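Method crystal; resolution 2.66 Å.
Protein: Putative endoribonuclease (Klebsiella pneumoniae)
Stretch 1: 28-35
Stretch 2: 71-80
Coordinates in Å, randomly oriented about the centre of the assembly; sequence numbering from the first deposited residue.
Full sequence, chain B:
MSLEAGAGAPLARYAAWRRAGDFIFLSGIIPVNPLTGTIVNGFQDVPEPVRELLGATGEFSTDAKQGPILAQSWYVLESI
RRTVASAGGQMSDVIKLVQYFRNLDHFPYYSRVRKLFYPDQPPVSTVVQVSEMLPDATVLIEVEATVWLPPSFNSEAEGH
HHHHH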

# COMPACT_ATOMS: atom_id res chain seq x y z
N GLY B 28 -20.14 -7.12 24.24
CA GLY B 28 -18.79 -6.53 24.13
C GLY B 28 -18.88 -5.06 24.46
O GLY B 28 -19.80 -4.37 24.01
N ILE B 29 -17.98 -4.57 25.29
CA ILE B 29 -18.06 -3.17 25.72
C ILE B 29 -16.96 -2.31 25.10
O ILE B 29 -15.82 -2.73 24.97
CB ILE B 29 -18.16 -3.04 27.26
CG1 ILE B 29 -19.61 -3.29 27.68
CG2 ILE B 29 -17.71 -1.63 27.75
CD1 ILE B 29 -19.80 -3.69 29.13
N ILE B 30 -17.34 -1.11 24.69
CA ILE B 30 -16.41 -0.17 24.10
C ILE B 30 -16.34 1.12 24.95
O ILE B 30 -17.26 1.42 25.70
CB ILE B 30 -16.79 0.15 22.64
CG1 ILE B 30 -18.30 0.31 22.52
CG2 ILE B 30 -16.32 -0.96 21.70
CD1 ILE B 30 -18.69 1.34 21.46
N PRO B 31 -15.25 1.90 24.82
CA PRO B 31 -15.11 3.10 25.67
C PRO B 31 -15.91 4.31 25.20
O PRO B 31 -15.33 5.31 24.78
CB PRO B 31 -13.62 3.39 25.59
CG PRO B 31 -13.23 2.90 24.22
CD PRO B 31 -14.09 1.71 23.93
N VAL B 32 -17.24 4.22 25.26
CA VAL B 32 -18.08 5.34 24.93
C VAL B 32 -18.84 5.82 26.15
O VAL B 32 -19.27 5.01 26.99
CB VAL B 32 -19.13 5.02 23.84
CG1 VAL B 32 -18.45 4.44 22.60
CG2 VAL B 32 -20.22 4.08 24.39
N ASN B 33 -19.01 7.13 26.24
CA ASN B 33 -19.86 7.71 27.26
C ASN B 33 -21.32 7.35 26.97
O ASN B 33 -21.82 7.65 25.88
CB ASN B 33 -19.67 9.23 27.31
CG ASN B 33 -19.49 9.74 28.73
OD1 ASN B 33 -20.21 9.33 29.65
ND2 ASN B 33 -18.51 10.64 28.92
N PRO B 34 -22.01 6.66 27.91
CA PRO B 34 -23.45 6.43 27.68
C PRO B 34 -24.21 7.76 27.62
O PRO B 34 -25.27 7.84 27.00
CB PRO B 34 -23.88 5.58 28.89
CG PRO B 34 -22.61 4.96 29.41
CD PRO B 34 -21.54 6.01 29.16
N LEU B 35 -23.65 8.78 28.26
CA LEU B 35 -24.23 10.13 28.27
C LEU B 35 -23.87 10.87 26.99
O LEU B 35 -24.58 10.76 25.98
CB LEU B 35 -23.78 10.91 29.52
N ALA B 71 -6.75 5.17 29.09
CA ALA B 71 -8.08 5.70 29.36
C ALA B 71 -9.18 4.80 28.84
O ALA B 71 -10.13 4.54 29.55
CB ALA B 71 -8.22 7.09 28.78
N GLN B 72 -9.06 4.32 27.61
CA GLN B 72 -10.09 3.45 27.03
C GLN B 72 -10.16 2.11 27.76
O GLN B 72 -11.25 1.57 28.02
CB GLN B 72 -9.85 3.24 25.53
CG GLN B 72 -10.15 4.47 24.63
CD GLN B 72 -10.04 4.15 23.14
OE1 GLN B 72 -9.89 3.00 22.76
NE2 GLN B 72 -10.11 5.16 22.31
N SER B 73 -9.00 1.56 28.12
CA SER B 73 -9.00 0.29 28.81
C SER B 73 -9.71 0.46 30.14
O SER B 73 -10.57 -0.36 30.52
CB SER B 73 -7.58 -0.22 29.03
OG SER B 73 -6.92 -0.40 27.79
N TRP B 74 -9.36 1.54 30.83
CA TRP B 74 -9.86 1.72 32.17
C TRP B 74 -11.37 1.85 32.05
O TRP B 74 -12.14 1.13 32.70
CB TRP B 74 -9.22 2.92 32.86
CG TRP B 74 -9.93 3.21 34.15
CD1 TRP B 74 -9.72 2.60 35.36
CD2 TRP B 74 -11.03 4.10 34.33
NE1 TRP B 74 -10.61 3.09 36.29
CE2 TRP B 74 -11.42 4.02 35.69
CE3 TRP B 74 -11.72 4.99 33.48
CZ2 TRP B 74 -12.47 4.78 36.22
CZ3 TRP B 74 -12.76 5.76 34.01
CH2 TRP B 74 -13.12 5.65 35.37
N TYR B 75 -11.80 2.75 31.16
CA TYR B 75 -13.20 3.02 30.95
C TYR B 75 -14.00 1.75 30.66
O TYR B 75 -15.14 1.61 31.08
CB TYR B 75 -13.35 4.03 29.82
CG TYR B 75 -14.62 4.81 29.91
CD1 TYR B 75 -14.66 6.05 30.56
CD2 TYR B 75 -15.81 4.29 29.38
CE1 TYR B 75 -15.86 6.77 30.66
CE2 TYR B 75 -17.01 5.00 29.46
CZ TYR B 75 -17.04 6.23 30.12
OH TYR B 75 -18.24 6.92 30.21
N VAL B 76 -13.41 0.83 29.92
CA VAL B 76 -14.12 -0.37 29.53
C VAL B 76 -14.20 -1.32 30.70
O VAL B 76 -15.25 -1.90 30.98
CB VAL B 76 -13.44 -1.07 28.33
CG1 VAL B 76 -13.81 -2.56 28.26
CG2 VAL B 76 -13.82 -0.38 27.06
N LEU B 77 -13.05 -1.51 31.35
CA LEU B 77 -12.96 -2.40 32.49
C LEU B 77 -13.87 -1.98 33.64
O LEU B 77 -14.58 -2.81 34.21
CB LEU B 77 -11.52 -2.55 32.93
CG LEU B 77 -10.69 -3.43 31.99
CD1 LEU B 77 -9.23 -3.44 32.40
CD2 LEU B 77 -11.23 -4.86 31.93
N GLU B 78 -13.88 -0.68 33.94
CA GLU B 78 -14.78 -0.12 34.94
C GLU B 78 -16.25 -0.26 34.56
O GLU B 78 -17.09 -0.47 35.43
CB GLU B 78 -14.41 1.35 35.25
CG GLU B 78 -15.35 2.10 36.21
CD GLU B 78 -15.27 1.63 37.69
OE1 GLU B 78 -14.34 0.86 38.04
OE2 GLU B 78 -16.15 2.06 38.48
N SER B 79 -16.57 -0.15 33.28
CA SER B 79 -17.93 -0.41 32.81
C SER B 79 -18.34 -1.82 33.16
O SER B 79 -19.44 -2.05 33.66
CB SER B 79 -18.04 -0.24 31.29
OG SER B 79 -17.88 1.12 30.92
N ILE B 80 -17.45 -2.76 32.91
CA ILE B 80 -17.70 -4.16 33.20
C ILE B 80 -18.00 -4.25 34.67
O ILE B 80 -19.06 -4.72 35.04
CB ILE B 80 -16.55 -5.09 32.74
CG1 ILE B 80 -16.62 -5.27 31.22
CG2 ILE B 80 -16.65 -6.45 33.40
CD1 ILE B 80 -15.34 -5.80 30.59

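The irregular segment makes a tight turn at Pro 31, an inverse gamma turn closed by Val 32 N donating to Ile 30 O at 2.8 Å, and the residue at its centre is the one that comes closest to the helix: the CA atoms of Pro 31 and Gln 72 are 5.2 Å apart. The two stretches bury 436 Å² in all, yet no clear hydrogen bond joins them; the contact is made almost wholly by packing, and much of that packing sets side chains of the helix against the backbone of the loop. Val 76 illustrates this best. Its CG2 lies 3.7 Å from O of Ile 29, 3.6 Å from C of Ile 30 and 3.5 Å from N of Pro 31, so one methyl group rests against the backbone over three successive residues. A branched, compact side chain suits this position, since it fills the space beside the loop while letting the main chain come close.

Proline at position 31 is well matched to such a surface. It has no amide hydrogen, so its nitrogen can face a methyl group without leaving a donor unpaired. Its ring, with CB directed toward the helix, offers CD to Val 76 CG2 at 3.8 Å and CG to Gln 72 CG at 3.5 Å. The contact with Gln 72 uses the aliphatic part of that side chain, while its amide group is hydrogen-bonded elsewhere in the structure.

Ile 29 and Pro 31 both point toward the helix, whereas Ile 30 and Val 32 point away. Ile 29 extends the apolar contact along the helix: its CG2 is 4.0 Å from Val 76 CG1 and 3.8 Å from Ser 79 CB, and its CD1 reaches to 4.1 Å from Ile 80 CG1. Serine is small enough to let isoleucine approach, and its hydroxyl is satisfied within the helix, Ser 79 OG donating to Tyr 75 O at 2.8 Å.

Tyr 75 carries the contact along the loop in the other direction. Its CB lies 4.3 Å from Pro 31 CB, its CD2 is 4.0 Å from Pro 31 CA, and its CE2 is 3.3 Å from Val 32 O. The ring meets the backbone obliquely, and its length brings OH to 3.6 Å from Pro 34 CD and 3.2 Å from Asn 33 OD1, a polar pairing whose geometry leaves a hydrogen bond undecided. Tyrosine thus lines ring atoms along the backbone and places a hydroxyl beside Asn 33.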